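ATP phosphoribosyltransferase regulatory subunit (Bacillus halodurans, PDB 3OD1) probably works with the HisG subunit in the first step of histidine biosynthesis and may let histidine regulate that step by feedback. Local coordinates at residues N172-D177 and M218-L223; A228-A233 and T244-M249. All coordinates share one frame; numbering follows the deposited sequence.

In the fold
Strand 162-167 of the large mixed sheet leads into helix 168-179, where the first half of contact 1 lies. The chain then spends 40 residues, 31 of them helical, before 218-223, which begins on helix 211-220, returns to close that loop. After the short edge strand 224-225, contact 2 opens in helix 228-234 and closes within helix 240-258 across only ten intervening residues. The two closures therefore follow one another in series, neither nesting nor crossing. Their centres lie about 12 Å apart, and they meet where Leu223 CD2 packs 3.6 Å from Ala233 N. Tyr170 of helix 168-179 and Leu269 each touch both contacts, linking the helical excursion and the later hairpin beside the sheet.

Contact 1: N172-D177 and M218-L223; sequences NALLMD and MNLLSL
Leu220, which faces Leu174 and Leu175 of helix 168-179, has its backbone O held by the N of Leu223 at 2.9 Å. That bond closes a type I turn from Leu220 to Leu223, close to the C-terminal part of helix 211-220. The contact thus illustrates how a residue at a change of direction can also serve as the packing point between two helices. Between the two segments the side-chain contacts are all apolar. Leu174 points toward 218-223, and its CD2 branch meets CB of Leu220 at 4.0 Å, a touch between a methyl tip and the root of the opposing side chain. In both leucines CG lies opposite the backbone N (chi1 178° in Leu174, 170° in Leu220). Each chain is thereby stretched toward the other helix, and the two slide past each other in opposite directions instead of meeting end to end. Leu175 starts from a less direct position, but CD1 reaches over to CD2 of Leu220 at 4.2 Å, the two side chains lying about at right angles. Leu220 is therefore touched at its base by one leucine and on one methyl by the next. With 101 Å² buried and a nearest CA pair 8.6 Å apart, Leu174 to Leu220, this is a light contact between well-separated backbones. Leu192 of helix 182-193, Tyr200 of helix 197-206 and Tyr170, one turn before Leu174, also pack on Leu220. A salt bridge from Asp177 OD2 to Arg216 NH1 gives the same two helices a polar tie, while backbone hydrogen bonding joins Leu223 to Leu269, just past strand 265-268. The arrangement is that of a small leucine-rich helical bundle beside the central sheet, consistent with the helical insertion found between motifs 2 and 3 in histidyl-tRNA synthetase relatives.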
loop_
_atom_site.group_PDB
_atom_site.type_symbol
_atom_site.label_atom_id
_atom_site.label_comp_id
_atom_site.label_asym_id
_atom_site.label_seq_id
_atom_site.Cartn_x
_atom_site.Cartn_y
_atom_site.Cartn_z
ATOM N N ASN B 172 5.847 6.489 36.867
ATOM C CA ASN B 172 4.636 6.720 37.659
ATOM C C ASN B 172 4.831 6.433 39.151
ATOM O O ASN B 172 4.391 7.216 39.997
ATOM C CB ASN B 172 3.441 5.946 37.094
ATOM C CG ASN B 172 3.005 6.462 35.724
ATOM O OD1 ASN B 172 3.571 7.423 35.198
ATOM N ND2 ASN B 172 1.991 5.825 35.145
ATOM N N ALA B 173 5.497 5.327 39.480
ATOM C CA ALA B 173 5.723 4.986 40.892
ATOM C C ALA B 173 6.523 6.066 41.610
ATOM O O ALA B 173 6.182 6.463 42.730
ATOM C CB ALA B 173 6.417 3.632 41.030
ATOM N N LEU B 174 7.585 6.538 40.969
ATOM C CA LEU B 174 8.437 7.558 41.564
ATOM C C LEU B 174 7.701 8.882 41.731
ATOM O O LEU B 174 7.694 9.461 42.818
ATOM C CB LEU B 174 9.702 7.773 40.732
ATOM C CG LEU B 174 10.636 8.875 41.248
ATOM C CD1 LEU B 174 11.078 8.614 42.709
ATOM C CD2 LEU B 174 11.842 9.040 40.329
ATOM N N LEU B 175 7.090 9.363 40.652
ATOM C CA LEU B 175 6.351 10.619 40.705
ATOM C C LEU B 175 5.284 10.589 41.806
ATOM O O LEU B 175 5.257 11.465 42.670
ATOM C CB LEU B 175 5.721 10.930 39.346
ATOM C CG LEU B 175 6.605 11.797 38.442
ATOM C CD1 LEU B 175 8.094 11.554 38.727
ATOM C CD2 LEU B 175 6.250 11.604 36.980
HETATM N N MSE B 176 4.416 9.578 41.773
HETATM C CA MSE B 176 3.374 9.420 42.791
HETATM C C MSE B 176 3.943 9.390 44.199
HETATM O O MSE B 176 3.493 10.131 45.084
HETATM C CB MSE B 176 2.568 8.141 42.569
HETATM C CG MSE B 176 1.490 8.277 41.520
HETATM SE SE MSE B 176 0.208 9.694 41.916
HETATM C CE MSE B 176 -0.493 9.891 40.112
ATOM N N ASP B 177 4.922 8.525 44.422
ATOM C CA ASP B 177 5.408 8.348 45.776
ATOM C C ASP B 177 5.908 9.665 46.354
ATOM O O ASP B 177 5.922 9.845 47.576
ATOM C CB ASP B 177 6.499 7.289 45.851
ATOM C CG ASP B 177 6.740 6.835 47.269
ATOM O OD1 ASP B 177 5.791 6.304 47.883
ATOM O OD2 ASP B 177 7.864 7.019 47.766
HETATM N N MSE B 218 14.745 14.992 41.024
HETATM C CA MSE B 218 15.847 15.567 40.264
HETATM C C MSE B 218 16.736 14.489 39.642
HETATM O O MSE B 218 17.132 14.585 38.466
HETATM C CB MSE B 218 16.678 16.474 41.180
HETATM C CG MSE B 218 17.160 17.747 40.523
HETATM SE SE MSE B 218 15.682 18.839 39.893
HETATM C CE MSE B 218 15.852 20.332 41.131
ATOM N N ASN B 219 17.038 13.459 40.429
ATOM C CA ASN B 219 17.942 12.400 39.991
ATOM C C ASN B 219 17.354 11.486 38.912
ATOM O O ASN B 219 18.087 10.768 38.234
ATOM C CB ASN B 219 18.447 11.588 41.188
ATOM C CG ASN B 219 19.532 12.317 41.966
ATOM O OD1 ASN B 219 20.418 12.941 41.377
ATOM N ND2 ASN B 219 19.466 12.245 43.292
ATOM N N LEU B 220 16.033 11.520 38.757
ATOM C CA LEU B 220 15.372 10.789 37.675
ATOM C C LEU B 220 15.996 11.160 36.343
ATOM O O LEU B 220 16.285 10.294 35.530
ATOM C CB LEU B 220 13.879 11.111 37.640
ATOM C CG LEU B 220 13.097 10.612 36.422
ATOM C CD1 LEU B 220 13.244 9.101 36.260
ATOM C CD2 LEU B 220 11.640 11.008 36.576
ATOM N N LEU B 221 16.205 12.458 36.137
ATOM C CA LEU B 221 16.762 12.986 34.889
ATOM C C LEU B 221 18.140 12.421 34.555
ATOM O O LEU B 221 18.564 12.435 33.400
ATOM C CB LEU B 221 16.847 14.506 34.964
ATOM C CG LEU B 221 15.754 15.306 34.259
ATOM C CD1 LEU B 221 14.407 14.600 34.323
ATOM C CD2 LEU B 221 15.676 16.712 34.841
ATOM N N SER B 222 18.842 11.926 35.567
ATOM C CA SER B 222 20.177 11.384 35.353
ATOM C C SER B 222 20.166 9.912 34.960
ATOM O O SER B 222 21.205 9.366 34.606
ATOM C CB SER B 222 21.038 11.572 36.606
ATOM O OG SER B 222 21.667 12.840 36.592
ATOM N N LEU B 223 19.001 9.270 35.034
ATOM C CA LEU B 223 18.905 7.830 34.785
ATOM C C LEU B 223 18.902 7.534 33.290
ATOM O O LEU B 223 17.901 7.083 32.728
ATOM C CB LEU B 223 17.658 7.245 35.457
ATOM C CG LEU B 223 17.568 7.449 36.966
ATOM C CD1 LEU B 223 16.208 7.004 37.509
ATOM C CD2 LEU B 223 18.722 6.721 37.678
#

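Contact 2: A228-A233 and T244-M249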
loop_
_atom_site.group_PDB
_atom_site.type_symbol
_atom_site.label_atom_id
_atom_site.label_comp_id
_atom_site.label_asym_id
_atom_site.label_seq_id
_atom_site.Cartn_x
_atom_site.Cartn_y
_atom_site.Cartn_z
ATOM N N ALA B 228 23.958 0.009 33.828
ATOM C CA ALA B 228 24.244 0.559 35.152
ATOM C C ALA B 228 23.129 1.475 35.636
ATOM O O ALA B 228 22.871 1.567 36.833
ATOM C CB ALA B 228 25.567 1.307 35.137
ATOM N N ALA B 229 22.471 2.151 34.698
ATOM C CA ALA B 229 21.441 3.133 35.029
ATOM C C ALA B 229 20.321 2.538 35.868
ATOM O O ALA B 229 19.722 3.231 36.692
ATOM C CB ALA B 229 20.877 3.762 33.764
ATOM N N ILE B 230 20.042 1.254 35.657
ATOM C CA ILE B 230 18.965 0.582 36.376
ATOM C C ILE B 230 19.335 0.433 37.842
ATOM O O ILE B 230 18.470 0.439 38.717
ATOM C CB ILE B 230 18.659 -0.808 35.788
ATOM C CG1 ILE B 230 18.215 -0.686 34.327
ATOM C CG2 ILE B 230 17.585 -1.520 36.620
ATOM C CD1 ILE B 230 17.889 -2.017 33.686
ATOM N N GLU B 231 20.628 0.306 38.109
ATOM C CA GLU B 231 21.100 0.180 39.485
ATOM C C GLU B 231 20.908 1.491 40.242
ATOM O O GLU B 231 20.345 1.505 41.337
ATOM C CB GLU B 231 22.555 -0.277 39.512
ATOM C CG GLU B 231 22.779 -1.578 38.761
ATOM C CD GLU B 231 21.756 -2.638 39.132
ATOM O OE1 GLU B 231 21.352 -2.684 40.314
ATOM O OE2 GLU B 231 21.356 -3.423 38.245
ATOM N N GLU B 232 21.353 2.593 39.639
ATOM C CA GLU B 232 21.142 3.920 40.210
ATOM C C GLU B 232 19.648 4.228 40.360
ATOM O O GLU B 232 19.247 5.034 41.200
ATOM C CB GLU B 232 21.809 4.988 39.338
ATOM C CG GLU B 232 22.821 4.442 38.333
ATOM C CD GLU B 232 24.261 4.573 38.800
ATOM O OE1 GLU B 232 24.624 3.954 39.824
ATOM O OE2 GLU B 232 25.037 5.294 38.135
ATOM N N ALA B 233 18.820 3.591 39.538
ATOM C CA ALA B 233 17.383 3.829 39.607
ATOM C C ALA B 233 16.795 3.227 40.881
ATOM O O ALA B 233 15.807 3.733 41.424
ATOM C CB ALA B 233 16.679 3.278 38.359
ATOM N N THR B 244 9.007 -3.604 41.146
ATOM C CA THR B 244 8.487 -4.428 40.061
ATOM C C THR B 244 8.919 -3.918 38.681
ATOM O O THR B 244 9.412 -4.685 37.857
ATOM C CB THR B 244 6.954 -4.481 40.104
ATOM O OG1 THR B 244 6.533 -5.112 41.321
ATOM C CG2 THR B 244 6.410 -5.257 38.913
ATOM N N ALA B 245 8.723 -2.629 38.428
ATOM C CA ALA B 245 9.138 -2.035 37.151
ATOM C C ALA B 245 10.632 -2.224 36.909
ATOM O O ALA B 245 11.052 -2.597 35.812
ATOM C CB ALA B 245 8.776 -0.563 37.099
ATOM N N LEU B 246 11.436 -1.978 37.938
ATOM C CA LEU B 246 12.873 -2.181 37.826
ATOM C C LEU B 246 13.191 -3.648 37.507
ATOM O O LEU B 246 14.110 -3.938 36.744
ATOM C CB LEU B 246 13.580 -1.738 39.110
ATOM C CG LEU B 246 13.771 -0.230 39.308
ATOM C CD1 LEU B 246 13.894 0.134 40.784
ATOM C CD2 LEU B 246 14.971 0.271 38.525
ATOM N N ALA B 247 12.422 -4.568 38.086
ATOM C CA ALA B 247 12.658 -5.994 37.875
ATOM C C ALA B 247 12.359 -6.404 36.444
ATOM O O ALA B 247 13.026 -7.279 35.883
ATOM C CB ALA B 247 11.825 -6.831 38.847
ATOM N N GLU B 248 11.344 -5.778 35.857
ATOM C CA GLU B 248 10.991 -6.053 34.474
ATOM C C GLU B 248 12.077 -5.551 33.532
ATOM O O GLU B 248 12.410 -6.210 32.544
ATOM C CB GLU B 248 9.632 -5.449 34.140
ATOM C CG GLU B 248 8.510 -6.167 34.860
ATOM C CD GLU B 248 7.173 -5.495 34.687
ATOM O OE1 GLU B 248 7.138 -4.353 34.182
ATOM O OE2 GLU B 248 6.154 -6.110 35.057
HETATM N N MSE B 249 12.653 -4.400 33.858
HETATM C CA MSE B 249 13.755 -3.891 33.063
HETATM C C MSE B 249 14.992 -4.773 33.154
HETATM O O MSE B 249 15.669 -4.995 32.154
HETATM C CB MSE B 249 14.056 -2.425 33.380
HETATM C CG MSE B 249 13.397 -1.483 32.356
HETATM SE SE MSE B 249 13.572 0.397 32.809
HETATM C CE MSE B 249 13.008 0.300 34.675
#
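Ile230 and Leu246 lie side by side but run in opposite directions, and the rest of the contact is arranged around this pair. The CG2 branch of Ile230 meets CD2 of Leu246 at 3.7 Å, while its longer arm continues past, carrying CD1 to 3.9 Å from CB of Met249. That arm comes at a slant to the Met249 side chain, touching it near the backbone and leaving the bent selenium end outside this meeting. Ile230 thus divides its two branches between successive inward-facing residues of the other helix. The division follows from its first torsion, which sets CG1 beside the backbone N and CG2 opposite it (chi1 -61°). Leu246 answers mainly with its CD2 methyl, which lies 3.5 Å from Ile230 O and also 3.5 Å from CB of Ala233, the latter closer than carbon atoms usually pack. With only a methyl at Ala233, this branch lies against the backbone of helix 228-234 at Ile230 O. Met249 also packs on His167 of strand 162-167, and Tyr170 touches Leu246 while its OH hydrogen-bonds to Ala233 O. The axes of segments 228-233 and 244-249 run almost antiparallel (168°), 10.5 Å apart at closest approach. With residues three apart facing inward on each side and a short connection, this is a helical hairpin, packed beside the large sheet of the synthetase-like fold.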